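Local structure of NAD-dependent epimerase/dehydratase (Bacteroides thetaiotaomicron, 3DHN) at residues Glu23-Gly28 / Glu46-Lys51; Thr32-His37 / Cys62-Gly67; Gly17-Asn22 / Asp196-Met201. The protein is of unproven function but probably binds a nicotinamide dinucleotide in a Rossmann fold and acts as an oxidoreductase or epimerase. All coordinates share one frame; numbering follows the deposited sequence.

In the fold
All three interactions belong to one Rossmann-type alpha/beta fold and differ in their depth. Interactions 2 and 3 are buried, interaction 3 nearer the chain's centre, where helices 14-25 and 194-206 meet through alanine, leucine and selenomethionine. Interaction 1 uses the far end of helix 14-25 and is a surface contact, where a leucine bridges to the outermost strand 48-51. Interaction 2 buries a few methyl groups between strand 30-34 and helix 58-65. Interactions 1 and 2 are joined directly, because K49 and K51 pair with A33 through the backbone. None has a hydrogen bond across its segments; the salt bridges of interactions 1 and 2 lie within a segment, and D196 in interaction 3 bonds to residues outside both.

Interaction 1: Glu23-Gly28 / Glu46-Lys51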
# COMPACT_ATOMS: atom_id res chain seq x y z
N GLU A 23 2.87 -11.07 -7.31
CA GLU A 23 2.38 -11.88 -6.20
C GLU A 23 0.89 -12.22 -6.36
O GLU A 23 0.46 -13.32 -6.03
CB GLU A 23 2.61 -11.16 -4.88
CG GLU A 23 2.07 -11.86 -3.64
CD GLU A 23 2.88 -13.06 -3.22
OE1 GLU A 23 4.09 -13.10 -3.53
OE2 GLU A 23 2.33 -13.97 -2.56
N ALA A 24 0.10 -11.26 -6.85
CA ALA A 24 -1.33 -11.49 -7.02
C ALA A 24 -1.64 -12.44 -8.18
O ALA A 24 -2.53 -13.29 -8.08
CB ALA A 24 -2.04 -10.16 -7.24
N LEU A 25 -0.92 -12.30 -9.29
CA LEU A 25 -1.16 -13.18 -10.43
C LEU A 25 -0.74 -14.60 -10.09
O LEU A 25 -1.44 -15.56 -10.43
CB LEU A 25 -0.38 -12.68 -11.66
CG LEU A 25 -0.82 -11.33 -12.22
CD1 LEU A 25 0.23 -10.80 -13.18
CD2 LEU A 25 -2.18 -11.47 -12.91
N ASN A 26 0.39 -14.74 -9.41
CA ASN A 26 0.90 -16.06 -9.02
C ASN A 26 -0.06 -16.81 -8.11
O ASN A 26 0.05 -18.03 -7.95
CB ASN A 26 2.25 -15.92 -8.30
CG ASN A 26 3.40 -15.59 -9.25
OD1 ASN A 26 4.55 -15.45 -8.82
ND2 ASN A 26 3.10 -15.48 -10.54
N ARG A 27 -0.99 -16.09 -7.50
CA ARG A 27 -1.92 -16.73 -6.58
C ARG A 27 -3.35 -16.86 -7.10
O ARG A 27 -4.30 -17.06 -6.32
CB ARG A 27 -1.86 -16.03 -5.22
CG ARG A 27 -0.55 -16.33 -4.49
CD ARG A 27 -0.27 -15.42 -3.30
NE ARG A 27 -1.15 -15.68 -2.16
CZ ARG A 27 -0.99 -15.14 -0.96
NH1 ARG A 27 0.02 -14.30 -0.73
NH2 ARG A 27 -1.83 -15.43 0.03
N GLY A 28 -3.50 -16.75 -8.41
CA GLY A 28 -4.79 -16.93 -9.04
C GLY A 28 -5.77 -15.79 -9.18
O GLY A 28 -6.92 -16.02 -9.53
N GLU A 46 -3.26 -14.41 -19.22
CA GLU A 46 -4.65 -14.15 -19.58
C GLU A 46 -5.50 -13.54 -18.47
O GLU A 46 -6.61 -13.08 -18.71
CB GLU A 46 -5.32 -15.43 -20.09
CG GLU A 46 -5.55 -16.49 -19.02
CD GLU A 46 -6.63 -17.48 -19.42
OE1 GLU A 46 -7.18 -17.35 -20.54
OE2 GLU A 46 -6.93 -18.38 -18.62
N HIS A 47 -4.98 -13.55 -17.24
CA HIS A 47 -5.69 -12.98 -16.11
C HIS A 47 -5.22 -11.55 -15.85
O HIS A 47 -5.42 -11.02 -14.76
CB HIS A 47 -5.44 -13.81 -14.85
CG HIS A 47 -6.12 -15.15 -14.86
ND1 HIS A 47 -5.98 -16.05 -15.88
CD2 HIS A 47 -6.93 -15.73 -13.95
CE1 HIS A 47 -6.67 -17.14 -15.61
NE2 HIS A 47 -7.26 -16.98 -14.44
N LEU A 48 -4.61 -10.93 -16.86
CA LEU A 48 -4.09 -9.58 -16.70
C LEU A 48 -4.52 -8.57 -17.76
O LEU A 48 -4.46 -8.83 -18.96
CB LEU A 48 -2.56 -9.60 -16.65
CG LEU A 48 -1.82 -8.25 -16.57
CD1 LEU A 48 -2.11 -7.57 -15.24
CD2 LEU A 48 -0.32 -8.48 -16.73
N LYS A 49 -4.96 -7.40 -17.29
CA LYS A 49 -5.35 -6.29 -18.16
C LYS A 49 -4.56 -5.06 -17.73
O LYS A 49 -4.52 -4.74 -16.54
CB LYS A 49 -6.84 -5.97 -18.05
CG LYS A 49 -7.77 -7.04 -18.57
CD LYS A 49 -9.21 -6.57 -18.40
CE LYS A 49 -10.18 -7.73 -18.40
NZ LYS A 49 -11.48 -7.33 -17.77
N VAL A 50 -3.95 -4.38 -18.69
CA VAL A 50 -3.17 -3.19 -18.40
C VAL A 50 -3.91 -1.95 -18.91
O VAL A 50 -4.31 -1.90 -20.07
CB VAL A 50 -1.78 -3.25 -19.08
CG1 VAL A 50 -0.93 -2.05 -18.66
CG2 VAL A 50 -1.09 -4.56 -18.70
N LYS A 51 -4.09 -0.97 -18.04
CA LYS A 51 -4.80 0.24 -18.43
C LYS A 51 -4.17 1.52 -17.91
O LYS A 51 -3.47 1.52 -16.90
CB LYS A 51 -6.25 0.19 -17.92
CG LYS A 51 -7.13 -0.89 -18.54
CD LYS A 51 -8.57 -0.76 -18.04
CE LYS A 51 -9.53 -1.72 -18.73
NZ LYS A 51 -9.34 -3.14 -18.32
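At the margin of the Rossmann fold, L25, in the last turn of helix 14-25, reaches across to H47, just before the outermost strand 48-51, and L48, its first residue. Torsions chi1 -66° and chi2 166° together carry the CD2 of L25 to the strand. L25 CD2 stands 3.8 Å from H47 O and 4.2 Å from L48 CB, and the two leucine side chains cross at about a right angle. A branched apolar chain suits this place, since V31 of the neighbouring strand 30-34 and I43 also touch L25. The helix ends in a Schellman motif: G28 N bonds to L25 O at 3.1 Å, and G28 takes a positive phi (87°) that favours glycine. The turn brings G28 O near the imidazole of H47, 4.4 Å from its CD2 and oblique to the ring. R27 NH1 makes a salt bridge with E23 OE2 at 3.0 Å, and E23 OE1 pairs with R171. R27 NH2 pairs with D203, and NH1 with A199 O. With no hydrogen bond between the segments, contact with the strand depends on dispersion and shape, while R27's salt bridge and hydrogen bond tie the helix end to helix 194-206.

Interaction 2: Thr32-His37 / Cys62-Gly67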
# COMPACT_ATOMS: atom_id res chain seq x y z
N THR A 32 -6.37 -6.08 -12.91
CA THR A 32 -6.38 -4.97 -13.84
C THR A 32 -5.35 -3.99 -13.27
O THR A 32 -5.59 -3.32 -12.26
CB THR A 32 -7.75 -4.27 -13.91
OG1 THR A 32 -8.72 -5.18 -14.44
CG2 THR A 32 -7.67 -3.06 -14.83
N ALA A 33 -4.18 -3.94 -13.91
CA ALA A 33 -3.11 -3.06 -13.47
C ALA A 33 -3.22 -1.71 -14.15
O ALA A 33 -3.36 -1.63 -15.37
CB ALA A 33 -1.76 -3.69 -13.78
N VAL A 34 -3.17 -0.65 -13.36
CA VAL A 34 -3.26 0.70 -13.89
C VAL A 34 -1.91 1.39 -13.70
O VAL A 34 -1.44 1.54 -12.57
CB VAL A 34 -4.35 1.52 -13.18
CG1 VAL A 34 -4.62 2.80 -13.94
CG2 VAL A 34 -5.63 0.69 -13.07
N VAL A 35 -1.30 1.82 -14.80
CA VAL A 35 0.01 2.47 -14.75
C VAL A 35 0.11 3.63 -15.73
O VAL A 35 -0.73 3.78 -16.61
CB VAL A 35 1.11 1.46 -15.10
CG1 VAL A 35 1.14 0.34 -14.07
CG2 VAL A 35 0.86 0.89 -16.51
N ARG A 36 1.13 4.46 -15.57
CA ARG A 36 1.34 5.59 -16.47
C ARG A 36 2.03 5.17 -17.76
O ARG A 36 1.81 5.76 -18.81
CB ARG A 36 2.18 6.69 -15.82
CG ARG A 36 1.38 7.75 -15.06
CD ARG A 36 2.29 8.89 -14.58
NE ARG A 36 1.60 9.79 -13.66
CZ ARG A 36 2.16 10.86 -13.11
NH1 ARG A 36 3.42 11.17 -13.38
NH2 ARG A 36 1.46 11.61 -12.27
N HIS A 37 2.87 4.13 -17.67
CA HIS A 37 3.62 3.64 -18.82
C HIS A 37 3.45 2.14 -19.02
O HIS A 37 4.25 1.34 -18.53
CB HIS A 37 5.11 3.97 -18.63
CG HIS A 37 5.39 5.42 -18.44
ND1 HIS A 37 5.41 6.32 -19.48
CD2 HIS A 37 5.67 6.14 -17.32
CE1 HIS A 37 5.70 7.53 -19.02
NE2 HIS A 37 5.86 7.44 -17.71
N CYS A 62 -13.05 6.19 -10.79
CA CYS A 62 -14.34 5.52 -10.59
C CYS A 62 -14.64 4.52 -11.70
O CYS A 62 -15.06 3.39 -11.45
CB CYS A 62 -15.47 6.56 -10.54
SG CYS A 62 -17.16 5.89 -10.45
N GLU A 63 -14.41 4.94 -12.94
CA GLU A 63 -14.69 4.12 -14.11
C GLU A 63 -13.92 2.81 -14.19
O GLU A 63 -14.51 1.76 -14.48
CB GLU A 63 -14.45 4.95 -15.38
CG GLU A 63 -15.12 4.41 -16.65
CD GLU A 63 -16.63 4.28 -16.51
OE1 GLU A 63 -17.26 5.15 -15.88
OE2 GLU A 63 -17.19 3.30 -17.06
N VAL A 64 -12.61 2.85 -13.94
CA VAL A 64 -11.78 1.65 -14.02
C VAL A 64 -11.98 0.65 -12.88
O VAL A 64 -11.66 -0.53 -13.02
CB VAL A 64 -10.28 2.00 -14.10
CG1 VAL A 64 -9.78 2.55 -12.77
CG2 VAL A 64 -9.48 0.77 -14.50
N CYS A 65 -12.52 1.11 -11.75
CA CYS A 65 -12.74 0.23 -10.61
C CYS A 65 -14.11 -0.45 -10.58
O CYS A 65 -14.34 -1.35 -9.77
CB CYS A 65 -12.53 1.01 -9.30
SG CYS A 65 -10.85 1.62 -9.05
N LYS A 66 -15.02 -0.02 -11.45
CA LYS A 66 -16.35 -0.62 -11.50
C LYS A 66 -16.30 -2.14 -11.69
O LYS A 66 -15.60 -2.63 -12.57
CB LYS A 66 -17.18 -0.02 -12.65
CG LYS A 66 -17.76 1.36 -12.39
CD LYS A 66 -18.50 1.88 -13.63
CE LYS A 66 -19.03 3.29 -13.42
NZ LYS A 66 -19.62 3.84 -14.68
N GLY A 67 -17.04 -2.86 -10.86
CA GLY A 67 -17.09 -4.31 -10.97
C GLY A 67 -16.07 -5.09 -10.16
O GLY A 67 -16.24 -6.30 -9.93
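V64 of helix 58-65 turns its CG2 methyl onto T32 and V34 of strand 30-34, joining helix to sheet in the Rossmann fold. The helix belongs to the crossover that leaves strand 48-51 and returns as strand 70-73, a beta-alpha-beta unit passing over strands 30-34 and 6-10. The close part is small and wholly apolar. V64 CG2 lies 4.1 Å from V34 CG2 and 4.2 Å from T32 CG2, so a single methyl meets two residues that are two apart in the strand and so on one side of the sheet. The V64 side chain has CG1 between the backbone N and the carbonyl carbon (chi1 71°), which leaves CG2 anti to N and directed at the strand. Beta-branched residues suit both strand positions: they favour extended backbone and present a methyl close to the main chain. T32 and V34 are buried, and the backbone of T32 bonds to I7 and L9 in the next strand; V64 is also touched by K51. On the looser side, toward solvent, lie E63 and, past the helix end, K66 and G67. The last turn is held by weak bonds from C65 N and K66 N to C62 O, and G67 adopts a positive phi (91°) that suits glycine. Long polar chains fit here: K66 NZ forms a salt bridge 3.0 Å from E63 OE1, on the syn side and 30° out of the carboxylate plane.

Interaction 3: Gly17-Asn22 / Asp196-Met201; sequences GSALLN and DYAAAM
D196 OD2, in the helix whose A198 rests on A19 and L20, is gripped by the hydroxyls of Y219 and T172, while its OD1 accepts from G173 N. Aspartate suits this buried site because its two oxygens can serve three partners. Past this polar end the helix packs on helix 14-25 through apolar groups. The short helical segments cross at -49° with their axes 8.7 Å apart, a closeness that alanines permit. A198 CB sits 3.6 Å from A19 O, and the A19 and A198 CB methyls touch at 3.9 Å. L20, next to A19, crosses M201, a selenomethionine one turn beyond A198: L20 CD2 is 3.6 Å from M201 CG. M201 CG is anti to the backbone N (chi1 179°), and the chain then bends, laying its first two carbons against the leucine methyl. L20 and M201 both reach V110 of strand 106-110, so their larger side chains join the helix pair to the sheet, while the alanines mark where the helices come closest. The contact thus sets helix 14-25, which follows the first Rossmann strand 6-10 and begins within the glycine-rich GxxGxxG motif (it carries G14 and G17), against helix 194-206; in atypical short-chain dehydrogenase/reductase relatives that motif lies beside the dinucleotide.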
# COMPACT_ATOMS: atom_id res chain seq x y z
N GLY A 17 4.83 -1.72 -6.47
CA GLY A 17 3.73 -2.00 -7.38
C GLY A 17 3.95 -3.26 -8.21
O GLY A 17 3.01 -4.04 -8.43
N SER A 18 5.18 -3.46 -8.65
CA SER A 18 5.53 -4.63 -9.45
C SER A 18 5.49 -5.88 -8.58
O SER A 18 5.01 -6.93 -9.02
CB SER A 18 6.92 -4.46 -10.06
OG SER A 18 6.98 -3.28 -10.85
N ALA A 19 6.00 -5.78 -7.36
CA ALA A 19 6.00 -6.92 -6.44
C ALA A 19 4.57 -7.39 -6.13
O ALA A 19 4.32 -8.59 -5.99
CB ALA A 19 6.72 -6.56 -5.14
N LEU A 20 3.64 -6.43 -6.03
CA LEU A 20 2.24 -6.74 -5.74
C LEU A 20 1.57 -7.37 -6.97
O LEU A 20 0.76 -8.29 -6.85
CB LEU A 20 1.49 -5.46 -5.36
CG LEU A 20 1.82 -4.86 -3.99
CD1 LEU A 20 1.33 -3.41 -3.91
CD2 LEU A 20 1.19 -5.71 -2.90
N LEU A 21 1.93 -6.87 -8.15
CA LEU A 21 1.39 -7.37 -9.40
C LEU A 21 1.70 -8.85 -9.62
O LEU A 21 0.81 -9.64 -9.90
CB LEU A 21 1.94 -6.54 -10.56
CG LEU A 21 1.43 -6.82 -11.98
CD1 LEU A 21 -0.09 -6.79 -11.99
CD2 LEU A 21 2.00 -5.78 -12.94
N ASN A 22 2.97 -9.21 -9.46
CA ASN A 22 3.41 -10.59 -9.64
C ASN A 22 2.88 -11.53 -8.56
O ASN A 22 2.47 -12.67 -8.86
CB ASN A 22 4.94 -10.64 -9.66
CG ASN A 22 5.53 -9.93 -10.88
OD1 ASN A 22 6.39 -9.06 -10.76
ND2 ASN A 22 5.06 -10.32 -12.06
N ASP A 196 8.46 -9.70 0.66
CA ASP A 196 7.69 -10.17 1.82
C ASP A 196 6.54 -9.23 2.15
O ASP A 196 5.49 -9.68 2.64
CB ASP A 196 8.59 -10.35 3.05
CG ASP A 196 9.17 -11.76 3.14
OD1 ASP A 196 8.45 -12.72 2.76
OD2 ASP A 196 10.32 -11.92 3.61
N TYR A 197 6.71 -7.94 1.88
CA TYR A 197 5.64 -6.97 2.12
C TYR A 197 4.47 -7.27 1.17
O TYR A 197 3.30 -7.17 1.56
CB TYR A 197 6.16 -5.54 1.91
CG TYR A 197 5.07 -4.48 1.93
CD1 TYR A 197 4.30 -4.21 0.79
CD2 TYR A 197 4.79 -3.78 3.10
CE1 TYR A 197 3.28 -3.25 0.83
CE2 TYR A 197 3.78 -2.82 3.15
CZ TYR A 197 3.03 -2.56 2.01
OH TYR A 197 2.04 -1.60 2.06
N ALA A 198 4.79 -7.63 -0.06
CA ALA A 198 3.74 -7.94 -1.04
C ALA A 198 3.01 -9.22 -0.66
O ALA A 198 1.78 -9.30 -0.78
CB ALA A 198 4.34 -8.07 -2.43
N ALA A 199 3.76 -10.23 -0.23
CA ALA A 199 3.16 -11.50 0.14
C ALA A 199 2.15 -11.29 1.26
O ALA A 199 1.08 -11.91 1.26
CB ALA A 199 4.23 -12.49 0.60
N ALA A 200 2.48 -10.42 2.20
CA ALA A 200 1.59 -10.13 3.32
C ALA A 200 0.34 -9.39 2.86
O ALA A 200 -0.78 -9.68 3.32
CB ALA A 200 2.33 -9.32 4.37
N MSE A 201 0.51 -8.43 1.96
CA MSE A 201 -0.61 -7.65 1.43
C MSE A 201 -1.62 -8.56 0.72
O MSE A 201 -2.83 -8.39 0.89
CB MSE A 201 -0.11 -6.58 0.46
CG MSE A 201 -1.21 -5.73 -0.16
SE MSE A 201 -2.13 -4.58 1.11
CE MSE A 201 -1.40 -2.86 0.54